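Sarcolemmal membrane-associated protein (Homo sapiens, PDB 6AR0) acts as a membrane-associated adaptor of the STRIPAK complex, which in its SLMAP-bound form dephosphorylates STK3 and so inhibits Hippo signaling. Local coordinates at residues F8-R11 with P12-P16; V22-D25 with E26-I30; T78-S82 with Q83-R87. One frame throughout, in Å; residues are numbered along the deposited sequence.

The crystallised piece is the FHA domain of the protein, an all-beta sandwich, and the three contacts are turns or strand connections placed in series along its chain. Contacts 1 and 2 meet directly: Phe8 CD2 packs on Val22 CG2 at 3.8 Å, because strands 5-10 and 20-23 are neighbours in one sheet, yet their centres lie about 19 Å apart, on opposite sides of the chain's centre. Contact 3 touches neither; its nearest atoms stay about 8 Å from contact 1 and about 6 Å from contact 2, although all three reach the same antiparallel sheet. FHA domains generally read phosphothreonine peptides through loops, but no ligand accompanies these three contacts.

Contact 1 of 3, residues F8-R11 with P12-P16; sequences FTCR and PNSHP
Ser14 OG is gripped by several groups: it donates to His15 O at 2.7 Å, is hydrogen-bonded to the backbone N of Val122 and has a weak further bond to Cys120 O. The hydroxyl lies anti to the backbone N of Ser14 (chi1 -173°), which swings it beside the carbonyl carbon and within hydrogen-bonding distance of the carbonyl oxygen of the following residue, His15. The carbon that carries it points back at segment 8-11, where Ser14 CB lies 3.7 Å from Cys10 SG.

The backbone evidence identifies a type I beta turn from Arg11 to Ser14. Its closing bond runs from Ser14 N to Arg11 O, 3.1 Å long with an N-H...O angle of 156°; the donor stands 54° out of the carbonyl plane, well above it. Asn13 N is equally near that oxygen, but its angle is too poor for a bond, so the turn is closed by one backbone donor.

A water joins the side chains of Arg11 and Asn13, which flank Pro12 in the exposed turn. Arg11 NE donates to it at 2.8 Å, the water lying in the guanidinium plane at its edge, and the water in turn donates to Asn13 OD1 at 2.8 Å. The bends in the Arg11 chain at its second and third torsions bring NE round to this place, while Asn13 OD1 also approaches Arg11 CB at 3.7 Å.

The turn leaves strand 5-10, which is flanked in its sheet by strands 20-23 and 117-128. Backbone bonds of Arg11 with Val122 and of His15 with Cys120 hold the chain at the first residue of the turn and just after its last to strand 117-128, before it returns as strand 20-23.

Contact 2 of 3, residues V22-D25 with E26-I30; sequences VYLD and EPIKI
Ile28 lays its CG1 branch across Leu24 and Val22. Ile28 CG1 is 3.7 Å from Leu24 CD2, and the same carbon is 3.9 Å from Val22 CG1. The other branch also takes part, Ile28 CG2 coming within 3.9 Å of Val22 CG1, so both branches of the isoleucine bear on one valine methyl. With CG1 anti to its own carbonyl carbon (chi1 -65°), the torsion also brings that branch near the backbone of segment 22-25, where Ile28 CG1 lies 3.7 Å from Tyr23 O.

No hydrogen bond links the two segments directly, which separates this connection from a beta hairpin. It is a crossing between the layers of the FHA sandwich: Val22 pairs by backbone with Ala6 in one sheet, whereas Ile28 pairs with Val58 in the other. Leu24 also lies between the layers, touching Ala6 of the first sheet and Phe67 of the second. Cutting Ile28 back to alanine removes both branches, which would probably cost Val22 CG1 and Leu24 CD2 their closest contacts across the bend and leave a gap there.

A water supplies the polar link that the backbones lack. It donates to Tyr23 O at 2.8 Å and accepts from Glu26 N at 3.1 Å, bridging the last residue of strand 20-23 to Glu26 within the bend. In the same bend the carboxylate end of Asp25 leads away from segment 26-30, and its OD1 is hydrogen-bonded to Ser3 OG, in the chain just ahead of strand 5-10.

Contact 3 of 3, residues T78-S82 with Q83-R87; sequences TFINS and QRLSR
A beta hairpin with a two-residue loop joins strands 78-80 and 83-84 through a type I' turn, in which Asn81 and Ser82 both take positive phi values. Ile80 and Gln83 form the hydrogen-bonded pair, with Ile80 N to Gln83 O and Gln83 N to Ile80 O each 3.0 Å. Two residues on, Leu85 N donates to Thr78 O at 2.9 Å, nearly in line with the carbonyl.

Phe79 and Arg84 are the non-hydrogen-bonded pair, and on their face Arg84 CB approaches Phe79 CE1 to 3.5 Å. The arginine chain runs extended beside the ring, its guanidinium plane turned 62° from the ring plane, and Arg84 NE donates to Ser86 O at 2.8 Å. On the other face Ile80 CD1 meets Leu85 CD2 at 3.8 Å, the two side chains crossing at about a right angle. Asn81 binds the neighbouring strand and its preceding loop, OD1 to Ile102 N and ND2 to Asp101 OD1.

Three backbone bonds thus set the register, while the bond from NE to Ser86 O probably limits rotation of the Arg84 guanidinium, and the closest contacts with Phe79 come from the apolar carbons CB, CG and CD, the guanidinium lying obliquely to the ring.

Contact 1 of 3, residues F8-R11 with P12-P16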
loop_
_atom_site.group_PDB
_atom_site.type_symbol
_atom_site.label_atom_id
_atom_site.label_comp_id
_atom_site.label_asym_id
_atom_site.label_seq_id
_atom_site.Cartn_x
_atom_site.Cartn_y
_atom_site.Cartn_z
ATOM N N PHE A 8 -1.016 8.518 1.308
ATOM C CA PHE A 8 0.250 7.787 1.295
ATOM C C PHE A 8 1.382 8.786 1.101
ATOM O O PHE A 8 1.403 9.495 0.095
ATOM C CB PHE A 8 0.321 6.816 0.110
ATOM C CG PHE A 8 -0.614 5.633 0.178
ATOM C CD1 PHE A 8 -0.112 4.375 0.421
ATOM C CD2 PHE A 8 -1.972 5.759 -0.085
ATOM C CE1 PHE A 8 -0.945 3.272 0.442
ATOM C CE2 PHE A 8 -2.817 4.649 -0.069
ATOM C CZ PHE A 8 -2.293 3.412 0.187
ATOM N N THR A 9 2.329 8.839 2.046
ATOM C CA THR A 9 3.503 9.691 1.915
ATOM C C THR A 9 4.762 8.841 1.907
ATOM O O THR A 9 4.873 7.847 2.628
ATOM C CB THR A 9 3.575 10.733 3.036
ATOM O OG1 THR A 9 3.485 10.107 4.306
ATOM C CG2 THR A 9 2.437 11.707 2.898
ATOM N N CYS A 10 5.729 9.251 1.106
ATOM C CA CYS A 10 6.929 8.468 0.847
ATOM C C CYS A 10 7.931 8.598 1.988
ATOM O O CYS A 10 8.376 9.707 2.309
ATOM C CB CYS A 10 7.521 9.001 -0.453
ATOM S SG CYS A 10 8.987 8.214 -1.083
ATOM N N ARG A 11 8.332 7.466 2.574
ATOM C CA ARG A 11 9.306 7.441 3.655
ATOM C C ARG A 11 10.731 7.526 3.113
ATOM O O ARG A 11 10.974 7.269 1.936
ATOM C CB ARG A 11 9.157 6.144 4.447
ATOM C CG ARG A 11 7.862 6.053 5.230
ATOM C CD ARG A 11 7.975 6.707 6.576
ATOM N NE ARG A 11 8.816 5.930 7.479
ATOM C CZ ARG A 11 8.998 6.221 8.764
ATOM N NH1 ARG A 11 8.409 7.273 9.319
ATOM N NH2 ARG A 11 9.768 5.452 9.513
ATOM N N PRO A 12 11.701 7.860 3.966
ATOM C CA PRO A 12 13.059 8.083 3.458
ATOM C C PRO A 12 13.717 6.874 2.839
ATOM O O PRO A 12 14.647 7.051 2.038
ATOM C CB PRO A 12 13.830 8.540 4.700
ATOM C CG PRO A 12 12.844 9.069 5.613
ATOM C CD PRO A 12 11.557 8.319 5.358
ATOM N N ASN A 13 13.333 5.663 3.225
ATOM C CA ASN A 13 13.938 4.454 2.690
ATOM C C ASN A 13 13.124 3.847 1.558
ATOM O O ASN A 13 13.352 2.686 1.194
ATOM C CB ASN A 13 14.199 3.438 3.811
ATOM C CG ASN A 13 12.953 3.086 4.603
ATOM O OD1 ASN A 13 11.983 3.837 4.630
ATOM N ND2 ASN A 13 12.976 1.928 5.255
ATOM N N SER A 14 12.203 4.613 0.983
ATOM C CA SER A 14 11.373 4.138 -0.101
ATOM C C SER A 14 11.977 4.456 -1.458
ATOM O O SER A 14 12.633 5.486 -1.652
ATOM C CB SER A 14 10.028 4.850 -0.041
ATOM O OG SER A 14 9.102 4.336 -0.966
ATOM N N HIS A 15 11.714 3.580 -2.409
ATOM C CA HIS A 15 11.774 3.976 -3.799
ATOM C C HIS A 15 10.893 5.216 -3.981
ATOM O O HIS A 15 9.800 5.280 -3.409
ATOM C CB HIS A 15 11.242 2.795 -4.608
ATOM C CG HIS A 15 11.348 2.949 -6.078
ATOM N ND1 HIS A 15 12.544 2.921 -6.760
ATOM C CD2 HIS A 15 10.376 3.038 -7.012
ATOM C CE1 HIS A 15 12.299 3.030 -8.056
ATOM N NE2 HIS A 15 10.993 3.106 -8.231
ATOM N N PRO A 16 11.322 6.227 -4.729
ATOM C CA PRO A 16 10.574 7.493 -4.724
ATOM C C PRO A 16 9.183 7.381 -5.330
ATOM O O PRO A 16 8.973 6.716 -6.348
ATOM C CB PRO A 16 11.458 8.416 -5.561
ATOM C CG PRO A 16 12.828 7.861 -5.334
ATOM C CD PRO A 16 12.635 6.382 -5.382
HETATM O O HOH W 1 10.502 3.800 6.949
#

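Contact 2 of 3, residues V22-D25 with E26-I30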
loop_
_atom_site.group_PDB
_atom_site.type_symbol
_atom_site.label_atom_id
_atom_site.label_comp_id
_atom_site.label_asym_id
_atom_site.label_seq_id
_atom_site.Cartn_x
_atom_site.Cartn_y
_atom_site.Cartn_z
ATOM N N VAL A 22 -5.794 9.056 -1.859
ATOM C CA VAL A 22 -6.538 7.925 -2.417
ATOM C C VAL A 22 -7.884 7.837 -1.711
ATOM O O VAL A 22 -7.964 7.414 -0.556
ATOM C CB VAL A 22 -5.765 6.604 -2.274
ATOM C CG1 VAL A 22 -6.557 5.448 -2.885
ATOM C CG2 VAL A 22 -4.387 6.701 -2.909
ATOM N N TYR A 23 -8.952 8.196 -2.409
ATOM C CA TYR A 23 -10.290 8.069 -1.860
ATOM C C TYR A 23 -10.772 6.627 -1.964
ATOM O O TYR A 23 -10.493 5.918 -2.936
ATOM C CB TYR A 23 -11.232 9.038 -2.571
ATOM C CG TYR A 23 -10.889 10.461 -2.231
ATOM C CD1 TYR A 23 -11.278 11.004 -1.021
ATOM C CD2 TYR A 23 -10.143 11.253 -3.103
ATOM C CE1 TYR A 23 -10.945 12.307 -0.687
ATOM C CE2 TYR A 23 -9.810 12.559 -2.774
ATOM C CZ TYR A 23 -10.221 13.077 -1.577
ATOM O OH TYR A 23 -9.909 14.382 -1.250
ATOM N N LEU A 24 -11.477 6.189 -0.935
ATOM C CA LEU A 24 -11.824 4.782 -0.723
ATOM C C LEU A 24 -13.337 4.561 -0.724
ATOM O O LEU A 24 -13.886 3.821 0.102
ATOM C CB LEU A 24 -11.201 4.269 0.570
ATOM C CG LEU A 24 -9.671 4.267 0.594
ATOM C CD1 LEU A 24 -9.182 3.858 1.970
ATOM C CD2 LEU A 24 -9.086 3.353 -0.467
ATOM N N ASP A 25 -14.049 5.179 -1.661
ATOM C CA ASP A 25 -15.454 4.830 -1.845
ATOM C C ASP A 25 -15.612 3.356 -2.170
ATOM O O ASP A 25 -16.656 2.763 -1.870
ATOM C CB ASP A 25 -16.075 5.661 -2.969
ATOM C CG ASP A 25 -16.315 7.106 -2.583
ATOM O OD1 ASP A 25 -16.263 7.451 -1.377
ATOM O OD2 ASP A 25 -16.592 7.911 -3.499
ATOM N N GLU A 26 -14.625 2.775 -2.836
ATOM C CA GLU A 26 -14.577 1.343 -3.089
ATOM C C GLU A 26 -13.133 0.872 -2.958
ATOM O O GLU A 26 -12.209 1.689 -2.907
ATOM C CB GLU A 26 -15.138 0.993 -4.464
ATOM C CG GLU A 26 -14.315 1.535 -5.598
ATOM C CD GLU A 26 -14.997 1.357 -6.941
ATOM O OE1 GLU A 26 -14.447 1.835 -7.955
ATOM O OE2 GLU A 26 -16.082 0.740 -6.982
ATOM N N PRO A 27 -12.907 -0.429 -2.873
ATOM C CA PRO A 27 -11.539 -0.920 -2.684
ATOM C C PRO A 27 -10.635 -0.509 -3.831
ATOM O O PRO A 27 -11.040 -0.512 -5.003
ATOM C CB PRO A 27 -11.722 -2.440 -2.615
ATOM C CG PRO A 27 -13.125 -2.621 -2.120
ATOM C CD PRO A 27 -13.893 -1.522 -2.785
ATOM N N ILE A 28 -9.392 -0.185 -3.490
ATOM C CA ILE A 28 -8.400 0.275 -4.452
ATOM C C ILE A 28 -7.274 -0.747 -4.553
ATOM O O ILE A 28 -6.719 -1.183 -3.536
ATOM C CB ILE A 28 -7.872 1.666 -4.051
ATOM C CG1 ILE A 28 -9.003 2.711 -4.119
ATOM C CG2 ILE A 28 -6.698 2.087 -4.934
ATOM C CD1 ILE A 28 -9.622 2.914 -5.498
ATOM N N LYS A 29 -6.935 -1.110 -5.787
ATOM C CA LYS A 29 -5.816 -1.998 -6.040
ATOM C C LYS A 29 -4.497 -1.269 -5.812
ATOM O O LYS A 29 -4.327 -0.099 -6.188
ATOM C CB LYS A 29 -5.866 -2.504 -7.478
ATOM C CG LYS A 29 -4.932 -3.684 -7.713
ATOM C CD LYS A 29 -5.273 -4.445 -8.979
ATOM C CE LYS A 29 -4.618 -3.797 -10.167
ATOM N NZ LYS A 29 -4.896 -4.573 -11.405
ATOM N N ILE A 30 -3.576 -1.962 -5.162
ATOM C CA ILE A 30 -2.176 -1.569 -5.068
ATOM C C ILE A 30 -1.396 -2.458 -6.016
ATOM O O ILE A 30 -1.554 -3.684 -5.988
ATOM C CB ILE A 30 -1.672 -1.748 -3.631
ATOM C CG1 ILE A 30 -2.442 -0.804 -2.695
ATOM C CG2 ILE A 30 -0.173 -1.502 -3.549
ATOM C CD1 ILE A 30 -2.639 -1.323 -1.307
HETATM O O HOH W 2 -12.287 4.141 -4.240
#

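Contact 3 of 3, residues T78-S82 with Q83-R87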
loop_
_atom_site.group_PDB
_atom_site.type_symbol
_atom_site.label_atom_id
_atom_site.label_comp_id
_atom_site.label_asym_id
_atom_site.label_seq_id
_atom_site.Cartn_x
_atom_site.Cartn_y
_atom_site.Cartn_z
ATOM N N THR A 78 3.890 -7.804 1.424
ATOM C CA THR A 78 3.250 -6.599 1.923
ATOM C C THR A 78 3.431 -6.599 3.428
ATOM O O THR A 78 3.334 -7.657 4.059
ATOM C CB THR A 78 1.744 -6.622 1.587
ATOM O OG1 THR A 78 1.575 -6.700 0.171
ATOM C CG2 THR A 78 1.030 -5.378 2.083
ATOM N N PHE A 79 3.692 -5.420 4.008
ATOM C CA PHE A 79 4.027 -5.328 5.425
ATOM C C PHE A 79 3.263 -4.182 6.081
ATOM O O PHE A 79 3.112 -3.115 5.480
ATOM C CB PHE A 79 5.541 -5.104 5.647
ATOM C CG PHE A 79 6.428 -6.083 4.915
ATOM C CD1 PHE A 79 7.047 -7.120 5.589
ATOM C CD2 PHE A 79 6.640 -5.967 3.547
ATOM C CE1 PHE A 79 7.851 -8.018 4.907
ATOM C CE2 PHE A 79 7.427 -6.865 2.870
ATOM C CZ PHE A 79 8.038 -7.891 3.554
ATOM N N ILE A 80 2.779 -4.420 7.303
ATOM C CA ILE A 80 2.249 -3.379 8.183
ATOM C C ILE A 80 3.198 -3.277 9.365
ATOM O O ILE A 80 3.379 -4.254 10.100
ATOM C CB ILE A 80 0.826 -3.697 8.672
ATOM C CG1 ILE A 80 -0.164 -3.810 7.506
ATOM C CG2 ILE A 80 0.358 -2.647 9.685
ATOM C CD1 ILE A 80 -1.496 -4.434 7.906
ATOM N N ASN A 81 3.832 -2.118 9.534
ATOM C CA ASN A 81 4.785 -1.907 10.623
ATOM C C ASN A 81 5.788 -3.053 10.699
ATOM O O ASN A 81 6.071 -3.614 11.760
ATOM C CB ASN A 81 4.050 -1.680 11.936
ATOM C CG ASN A 81 3.091 -0.513 11.836
ATOM O OD1 ASN A 81 3.381 0.461 11.152
ATOM N ND2 ASN A 81 1.962 -0.591 12.515
ATOM N N SER A 82 6.309 -3.402 9.526
ATOM C CA SER A 82 7.383 -4.385 9.334
ATOM C C SER A 82 6.939 -5.837 9.467
ATOM O O SER A 82 7.796 -6.721 9.441
ATOM C CB SER A 82 8.585 -4.168 10.264
ATOM O OG SER A 82 9.018 -2.818 10.269
ATOM N N GLN A 83 5.644 -6.111 9.590
ATOM C CA GLN A 83 5.137 -7.474 9.734
ATOM C C GLN A 83 4.516 -7.912 8.417
ATOM O O GLN A 83 3.599 -7.261 7.910
ATOM C CB GLN A 83 4.087 -7.539 10.845
ATOM C CG GLN A 83 4.595 -7.010 12.165
ATOM C CD GLN A 83 5.850 -7.697 12.600
ATOM O OE1 GLN A 83 6.001 -8.911 12.441
ATOM N NE2 GLN A 83 6.781 -6.921 13.136
ATOM N N ARG A 84 4.993 -9.034 7.884
ATOM C CA ARG A 84 4.584 -9.498 6.563
ATOM C C ARG A 84 3.209 -10.152 6.628
ATOM O O ARG A 84 2.951 -11.002 7.487
ATOM C CB ARG A 84 5.611 -10.488 6.020
ATOM C CG ARG A 84 5.360 -10.874 4.581
ATOM C CD ARG A 84 6.531 -11.622 3.982
ATOM N NE ARG A 84 6.246 -11.992 2.600
ATOM C CZ ARG A 84 7.159 -12.122 1.652
ATOM N NH1 ARG A 84 8.448 -11.950 1.921
ATOM N NH2 ARG A 84 6.768 -12.418 0.430
ATOM N N LEU A 85 2.338 -9.794 5.692
ATOM C CA LEU A 85 0.961 -10.271 5.754
ATOM C C LEU A 85 0.809 -11.710 5.277
ATOM O O LEU A 85 -0.019 -12.444 5.828
ATOM C CB LEU A 85 0.048 -9.361 4.943
ATOM C CG LEU A 85 0.078 -7.894 5.346
ATOM C CD1 LEU A 85 -1.097 -7.162 4.726
ATOM C CD2 LEU A 85 0.103 -7.707 6.861
ATOM N N SER A 86 1.572 -12.123 4.261
ATOM C CA SER A 86 1.474 -13.476 3.725
ATOM C C SER A 86 2.793 -13.887 3.083
ATOM O O SER A 86 3.616 -13.054 2.700
ATOM C CB SER A 86 0.339 -13.579 2.701
ATOM O OG SER A 86 0.535 -12.635 1.668
ATOM N N ARG A 87 2.969 -15.199 2.955
ATOM C CA ARG A 87 4.090 -15.742 2.211
ATOM C C ARG A 87 4.046 -15.285 0.763
ATOM O O ARG A 87 2.995 -14.954 0.226
ATOM C CB ARG A 87 3.983 -17.254 2.151
ATOM C CG ARG A 87 4.436 -17.961 3.369
ATOM C CD ARG A 87 4.482 -19.441 3.068
ATOM N NE ARG A 87 5.390 -20.176 3.942
ATOM C CZ ARG A 87 5.056 -20.652 5.136
ATOM N NH1 ARG A 87 3.831 -20.467 5.615
ATOM N NH2 ARG A 87 5.954 -21.310 5.850
HETATM O O HOH W 3 2.794 -10.376 2.191
HETATM O O HOH W 4 5.623 -4.172 14.321
#